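Local coordinates for protein HpcE (Thermus thermophilus, PDB 1WZO) that probably catalyses the isomerisation of 2-hydroxyhepta-2,4-diene-1,7-dioate as a member of the fumarylacetoacetate hydrolase family, at residues K45-A50 and P68-K73; A126-A131 and R144-D149; Y190-L195 and L211-P216. All coordinates share one frame; numbering follows the deposited sequence.

Overall arrangement
The three contacts follow one another along the chain, each closing before the next opens, and all lie within the fumarylacetoacetate hydrolase family region. Contacts 1 and 3 have centres about 9 Å apart and are joined by neighbouring strands, 46-50 running parallel to 210-212, with the backbone N of Leu212 bonded to the carbonyl O of Leu47. Contact 2, centred about 12 Å from contact 1, is tied to it by Lys73, whose ammonium reaches Asp128 and the carbonyl of Lys146. Contacts 2 and 3, about 17 Å between centres, meet through Ala126 and Leu212. Segments distant in sequence thus meet in the buried part of the chain; contacts 1 and 2 also touch a second subunit.

Contact 1: K45-A50 and P68-K73; sequences KILGVA and PALFWK
Gly48 and Phe71 form a hydrogen-bonded pair of the antiparallel strands 46-50 and 69-73, and their meeting illustrates how a glycine can serve as the seat of an aromatic ring. Gly48 N gives a short bond to Phe71 O (2.7 Å, nearly straight at 169°), and Phe71 N returns one to Gly48 O at 3.0 Å. From CB, the Phe71 side chain sets CG between its own N and carbonyl carbon (chi1 66°), the crowded position, and the ring lies back across the partner strand. CG stands 4.1 Å from Gly48 O. CD1 is closer to the same oxygen, CE1 lies 3.4 Å from Gly48 C and near Val49 N, and CZ reaches Gly48 CA at 3.8 Å. Gly48 CA therefore sits over one face, nearer the ring's edge than its centre, in a CH-pi contact, while Ala50 N and Lys73 CD lie at the ring edge. A CB on Gly48 would collide with CZ. An alanine in place of Phe71 would probably open a gap over Gly48 CA and beside Lys73 CD, with the CH-pi contact lost. On the opposite face of the two strands, Val49 CG2 and Leu70 CD2 lie side by side, 3.9 Å apart. A water bridges the strands at one end, accepting from Ile46 N and donating to Lys73 O. Strand 210-212 pairs in parallel with the other edge of 46-50, helix 192-200 covers Val49, Pro68 and Leu70, and Lys146 of helix 143-146 packs on Phe71.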
# COMPACT_ATOMS: atom_id res chain seq x y z
N LYS B 45 6.21 10.25 -3.71
CA LYS B 45 6.84 11.43 -3.15
C LYS B 45 6.66 12.62 -4.09
O LYS B 45 6.62 12.46 -5.31
CB LYS B 45 8.33 11.19 -2.87
CG LYS B 45 9.12 10.60 -4.03
CD LYS B 45 10.59 10.42 -3.63
CE LYS B 45 11.41 9.74 -4.73
NZ LYS B 45 10.95 8.34 -5.00
N ILE B 46 6.57 13.80 -3.49
CA ILE B 46 6.36 15.04 -4.21
C ILE B 46 7.48 16.04 -3.96
O ILE B 46 7.74 16.41 -2.81
CB ILE B 46 5.04 15.70 -3.76
CG1 ILE B 46 3.89 14.69 -3.85
CG2 ILE B 46 4.74 16.94 -4.61
CD1 ILE B 46 2.63 15.11 -3.07
N LEU B 47 8.13 16.48 -5.04
CA LEU B 47 9.19 17.48 -4.94
C LEU B 47 8.79 18.72 -5.72
O LEU B 47 8.20 18.61 -6.79
CB LEU B 47 10.51 16.96 -5.51
CG LEU B 47 11.20 15.80 -4.79
CD1 LEU B 47 10.62 14.49 -5.28
CD2 LEU B 47 12.70 15.84 -5.09
N GLY B 48 9.13 19.89 -5.19
CA GLY B 48 8.83 21.13 -5.87
C GLY B 48 10.13 21.86 -6.12
O GLY B 48 11.18 21.47 -5.59
N VAL B 49 10.09 22.91 -6.94
CA VAL B 49 11.29 23.69 -7.23
C VAL B 49 10.95 25.14 -6.95
O VAL B 49 9.93 25.65 -7.42
CB VAL B 49 11.71 23.55 -8.71
CG1 VAL B 49 13.07 24.19 -8.93
CG2 VAL B 49 11.73 22.09 -9.10
N ALA B 50 11.78 25.80 -6.16
CA ALA B 50 11.54 27.20 -5.83
C ALA B 50 12.27 28.08 -6.84
O ALA B 50 13.23 27.64 -7.47
CB ALA B 50 12.05 27.50 -4.42
N PRO B 68 18.74 23.59 -9.33
CA PRO B 68 17.34 23.74 -8.90
C PRO B 68 17.22 23.72 -7.38
O PRO B 68 17.83 22.88 -6.72
CB PRO B 68 16.65 22.53 -9.54
CG PRO B 68 17.47 22.27 -10.75
CD PRO B 68 18.88 22.45 -10.24
N ALA B 69 16.44 24.65 -6.84
CA ALA B 69 16.21 24.75 -5.40
C ALA B 69 15.02 23.85 -5.06
O ALA B 69 13.88 24.31 -4.99
CB ALA B 69 15.91 26.20 -5.02
N LEU B 70 15.31 22.58 -4.83
CA LEU B 70 14.29 21.58 -4.54
C LEU B 70 13.77 21.56 -3.10
O LEU B 70 14.51 21.83 -2.16
CB LEU B 70 14.84 20.18 -4.85
CG LEU B 70 15.46 19.87 -6.21
CD1 LEU B 70 16.12 18.50 -6.14
CD2 LEU B 70 14.39 19.89 -7.29
N PHE B 71 12.48 21.24 -2.95
CA PHE B 71 11.86 21.13 -1.64
C PHE B 71 10.78 20.06 -1.68
O PHE B 71 10.35 19.62 -2.75
CB PHE B 71 11.27 22.46 -1.16
CG PHE B 71 10.11 22.96 -1.97
CD1 PHE B 71 10.32 23.75 -3.09
CD2 PHE B 71 8.81 22.64 -1.60
CE1 PHE B 71 9.24 24.24 -3.83
CE2 PHE B 71 7.73 23.13 -2.33
CZ PHE B 71 7.95 23.92 -3.45
N TRP B 72 10.33 19.66 -0.50
CA TRP B 72 9.34 18.60 -0.35
C TRP B 72 7.96 19.06 0.08
O TRP B 72 7.81 20.06 0.78
CB TRP B 72 9.90 17.60 0.67
CG TRP B 72 8.94 16.55 1.17
CD1 TRP B 72 8.44 15.49 0.47
CD2 TRP B 72 8.48 16.39 2.52
NE1 TRP B 72 7.70 14.68 1.30
CE2 TRP B 72 7.71 15.21 2.56
CE3 TRP B 72 8.65 17.14 3.69
CZ2 TRP B 72 7.11 14.75 3.74
CZ3 TRP B 72 8.05 16.68 4.87
CH2 TRP B 72 7.30 15.50 4.88
N LYS B 73 6.94 18.33 -0.37
CA LYS B 73 5.55 18.58 0.02
C LYS B 73 5.06 17.22 0.51
O LYS B 73 5.07 16.24 -0.24
CB LYS B 73 4.69 19.05 -1.16
CG LYS B 73 4.98 20.46 -1.67
CD LYS B 73 4.42 21.59 -0.78
CE LYS B 73 2.91 21.78 -0.92
NZ LYS B 73 2.45 23.15 -0.44
O HOH W 1 5.38 13.62 -0.68
O HOH W 2 15.52 26.81 -8.46

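Contact 2: A126-A131 and R144-D149; sequences ANDLVA and RAKGRD
Lys146 NZ is gripped by Asp128 twice, through a salt bridge to OD2 at 2.6 Å and a weak bond to the backbone O at 3.2 Å. Asp128 centres an inverse gamma turn that interrupts strand 120-131, and the lysine is the last residue of the short helix 143-146, so the pair ties a break in a strand to the end of a helix. The ammonium meets OD2 from well above the carboxylate plane, by 55°, and the two side chains cross at about a right angle. Asp128 OD1 is held by Lys73 of strand 69-73. Glu97 and Glu99 also bring carboxylates close to OD2, a concentration of acid groups consistent with the acidic metal site known in relatives of this family. In the lysine chain chi2 (-82°) sets CD against the Val130 side chain, and chi3 (-70°) then turns CE toward the aspartate. The packing there is tight, Lys146 CD lying 3.5 Å from Val130 CG2. Beyond it the backbones join directly: Ala131 N donates to Ala145 O at 3.0 Å, and Val130 CA lies 3.4 Å from Ala145 O in a CA-H...O contact.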
# COMPACT_ATOMS: atom_id res chain seq x y z
N ALA B 126 -1.57 21.94 -9.84
CA ALA B 126 -1.28 21.97 -8.41
C ALA B 126 -1.37 23.39 -7.88
O ALA B 126 -1.06 24.35 -8.59
CB ALA B 126 0.12 21.41 -8.14
N ASN B 127 -1.82 23.51 -6.64
CA ASN B 127 -1.88 24.79 -5.97
C ASN B 127 -0.87 24.62 -4.82
O ASN B 127 -1.21 24.07 -3.77
CB ASN B 127 -3.28 25.05 -5.41
CG ASN B 127 -3.42 26.46 -4.88
OD1 ASN B 127 -2.42 27.14 -4.63
ND2 ASN B 127 -4.67 26.92 -4.71
N ASP B 128 0.36 25.07 -5.04
CA ASP B 128 1.43 24.93 -4.05
C ASP B 128 1.41 26.10 -3.07
O ASP B 128 2.25 26.99 -3.12
CB ASP B 128 2.78 24.82 -4.78
CG ASP B 128 3.96 24.74 -3.83
OD1 ASP B 128 3.82 24.10 -2.77
OD2 ASP B 128 5.02 25.30 -4.17
N LEU B 129 0.44 26.07 -2.16
CA LEU B 129 0.26 27.13 -1.18
C LEU B 129 1.43 27.33 -0.23
O LEU B 129 2.23 26.42 0.02
CB LEU B 129 -1.03 26.88 -0.37
CG LEU B 129 -2.34 27.06 -1.15
CD1 LEU B 129 -3.22 25.82 -1.01
CD2 LEU B 129 -3.07 28.30 -0.64
N VAL B 130 1.55 28.55 0.27
CA VAL B 130 2.62 28.88 1.19
C VAL B 130 2.15 29.94 2.18
O VAL B 130 1.36 30.83 1.83
CB VAL B 130 3.87 29.41 0.44
CG1 VAL B 130 3.51 30.64 -0.40
CG2 VAL B 130 4.96 29.78 1.45
N ALA B 131 2.61 29.82 3.42
CA ALA B 131 2.29 30.80 4.44
C ALA B 131 3.61 31.54 4.65
O ALA B 131 4.48 31.08 5.39
CB ALA B 131 1.84 30.11 5.72
N ARG B 144 7.27 24.02 7.64
CA ARG B 144 6.15 24.60 8.38
C ARG B 144 5.34 25.58 7.51
O ARG B 144 4.15 25.77 7.72
CB ARG B 144 6.67 25.34 9.62
CG ARG B 144 5.55 25.79 10.55
CD ARG B 144 6.05 26.00 11.98
NE ARG B 144 6.74 27.28 12.15
CZ ARG B 144 6.11 28.43 12.39
NH1 ARG B 144 4.79 28.46 12.48
NH2 ARG B 144 6.81 29.55 12.53
N ALA B 145 6.01 26.19 6.54
CA ALA B 145 5.36 27.16 5.66
C ALA B 145 4.69 26.55 4.43
O ALA B 145 3.72 27.10 3.91
CB ALA B 145 6.39 28.20 5.20
N LYS B 146 5.20 25.41 3.99
CA LYS B 146 4.69 24.76 2.78
C LYS B 146 4.03 23.40 2.98
O LYS B 146 3.14 23.03 2.22
CB LYS B 146 5.85 24.55 1.79
CG LYS B 146 6.65 25.79 1.47
CD LYS B 146 5.96 26.63 0.41
CE LYS B 146 5.99 25.94 -0.95
NZ LYS B 146 5.25 26.74 -1.97
N GLY B 147 4.48 22.66 4.00
CA GLY B 147 3.97 21.32 4.23
C GLY B 147 2.80 21.12 5.17
O GLY B 147 2.64 20.04 5.74
N ARG B 148 1.97 22.15 5.32
CA ARG B 148 0.81 22.07 6.20
C ARG B 148 -0.33 21.25 5.59
O ARG B 148 -0.44 21.15 4.37
CB ARG B 148 0.31 23.49 6.50
CG ARG B 148 1.41 24.47 6.88
CD ARG B 148 0.84 25.86 7.15
NE ARG B 148 0.14 25.93 8.42
CZ ARG B 148 0.73 26.02 9.61
NH1 ARG B 148 2.06 26.05 9.69
NH2 ARG B 148 0.01 26.08 10.72
N ASP B 149 -1.16 20.65 6.44
CA ASP B 149 -2.30 19.88 5.95
C ASP B 149 -3.16 20.75 5.02
O ASP B 149 -3.42 21.92 5.31
CB ASP B 149 -3.16 19.39 7.12
CG ASP B 149 -2.50 18.28 7.94
OD1 ASP B 149 -1.44 17.76 7.54
OD2 ASP B 149 -3.07 17.93 9.00

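Contact 3: Y190-L195 and L211-P216; sequences YSVAEL and LLTGTP
Leu195 CB rests on Leu211 CD2 at 3.7 Å, with the two leucine side chains crossing at about a right angle. Beside them Val192 CG2 meets Thr213 CG2 at 4.0 Å, and Leu195 CD1 approaches the same threonine methyl at 4.2 Å. One methyl is thus shared by two residues of the first helical turn, while Leu211 of the strand and Thr213 just beyond it receive them. The rotation of Thr213 explains this: chi1 of 58° sets OG1 between N and the carbonyl carbon, where it hydrogen-bonds to Leu100 O on strand 94-104, and CG2 falls anti to the carbonyl carbon, toward the helix. Leu211 CG is anti to the backbone N, and CD2 of its fork meets Leu195. A second shell holds both sides. Val49 of strand 46-50 touches both Leu195 and Leu211, and Leu211 also packs on Leu196 and Ile199 further along helix 192-200, while Val192 meets Val102 and Leu117. Past Thr213 the chain turns through Gly214, at whose backbone angles (95° and -178°) a CB would press on the carbonyl oxygen of Thr213. The helix start is fixed by reciprocal bonds: Glu194 N donates to Ser191 OG at 3.1 Å, and Glu194 OE1 accepts from Ser191 N at 2.9 Å with its anti lone pair. Arg64 adds a salt bridge to that OE1. The result is a capping box at the N-terminus of a helix whose first turn packs, by apolar contact, over the end of a core strand.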
# COMPACT_ATOMS: atom_id res chain seq x y z
N TYR B 190 14.29 26.15 -15.50
CA TYR B 190 14.73 24.78 -15.72
C TYR B 190 13.49 24.06 -16.25
O TYR B 190 12.43 24.11 -15.63
CB TYR B 190 15.16 24.10 -14.41
CG TYR B 190 16.57 24.42 -13.95
CD1 TYR B 190 16.81 25.47 -13.06
CD2 TYR B 190 17.65 23.67 -14.40
CE1 TYR B 190 18.11 25.74 -12.62
CE2 TYR B 190 18.95 23.94 -13.96
CZ TYR B 190 19.16 24.98 -13.07
OH TYR B 190 20.44 25.23 -12.64
N SER B 191 13.62 23.39 -17.39
CA SER B 191 12.49 22.69 -17.98
C SER B 191 12.17 21.42 -17.20
O SER B 191 12.94 20.98 -16.35
CB SER B 191 12.81 22.30 -19.42
OG SER B 191 13.86 21.35 -19.47
N VAL B 192 11.01 20.84 -17.50
CA VAL B 192 10.59 19.61 -16.86
C VAL B 192 11.68 18.57 -17.11
O VAL B 192 12.11 17.86 -16.19
CB VAL B 192 9.27 19.10 -17.46
CG1 VAL B 192 8.95 17.72 -16.91
CG2 VAL B 192 8.14 20.09 -17.15
N ALA B 193 12.14 18.48 -18.35
CA ALA B 193 13.19 17.52 -18.71
C ALA B 193 14.47 17.75 -17.91
O ALA B 193 15.07 16.81 -17.41
CB ALA B 193 13.49 17.60 -20.21
N GLU B 194 14.89 19.01 -17.78
CA GLU B 194 16.10 19.31 -17.03
C GLU B 194 15.94 18.99 -15.54
O GLU B 194 16.89 18.52 -14.89
CB GLU B 194 16.49 20.77 -17.21
CG GLU B 194 16.95 21.11 -18.63
CD GLU B 194 17.23 22.58 -18.80
OE1 GLU B 194 16.32 23.38 -18.50
OE2 GLU B 194 18.35 22.94 -19.22
N LEU B 195 14.76 19.25 -15.00
CA LEU B 195 14.47 18.99 -13.59
C LEU B 195 14.49 17.49 -13.29
O LEU B 195 15.08 17.05 -12.29
CB LEU B 195 13.11 19.59 -13.21
CG LEU B 195 13.05 21.13 -13.17
CD1 LEU B 195 11.62 21.59 -12.99
CD2 LEU B 195 13.92 21.64 -12.01
N LEU B 211 6.36 15.94 -9.59
CA LEU B 211 7.27 17.08 -9.65
C LEU B 211 6.45 18.34 -9.85
O LEU B 211 5.65 18.43 -10.79
CB LEU B 211 8.25 16.92 -10.82
CG LEU B 211 9.08 18.16 -11.20
CD1 LEU B 211 10.02 18.53 -10.05
CD2 LEU B 211 9.87 17.86 -12.46
N LEU B 212 6.62 19.30 -8.94
CA LEU B 212 5.93 20.59 -9.02
C LEU B 212 6.97 21.49 -9.67
O LEU B 212 8.11 21.59 -9.20
CB LEU B 212 5.57 21.09 -7.62
CG LEU B 212 4.70 20.13 -6.80
CD1 LEU B 212 4.39 20.75 -5.44
CD2 LEU B 212 3.41 19.83 -7.56
N THR B 213 6.58 22.15 -10.75
CA THR B 213 7.53 22.96 -11.51
C THR B 213 7.69 24.44 -11.18
O THR B 213 8.42 25.15 -11.87
CB THR B 213 7.23 22.79 -13.01
OG1 THR B 213 5.87 23.17 -13.28
CG2 THR B 213 7.43 21.32 -13.42
N GLY B 214 7.03 24.91 -10.13
CA GLY B 214 7.18 26.30 -9.75
C GLY B 214 6.10 27.22 -10.30
O GLY B 214 5.19 26.77 -10.99
N THR B 215 6.22 28.51 -10.00
CA THR B 215 5.25 29.49 -10.46
C THR B 215 5.85 30.89 -10.53
O THR B 215 6.81 31.20 -9.82
CB THR B 215 4.03 29.54 -9.50
OG1 THR B 215 2.90 30.09 -10.17
CG2 THR B 215 4.35 30.40 -8.27
N PRO B 216 5.31 31.74 -11.41
CA PRO B 216 5.83 33.11 -11.53
C PRO B 216 5.20 33.97 -10.42
O PRO B 216 4.10 33.68 -9.96
CB PRO B 216 5.36 33.53 -12.92
CG PRO B 216 4.05 32.81 -13.05
CD PRO B 216 4.37 31.44 -12.50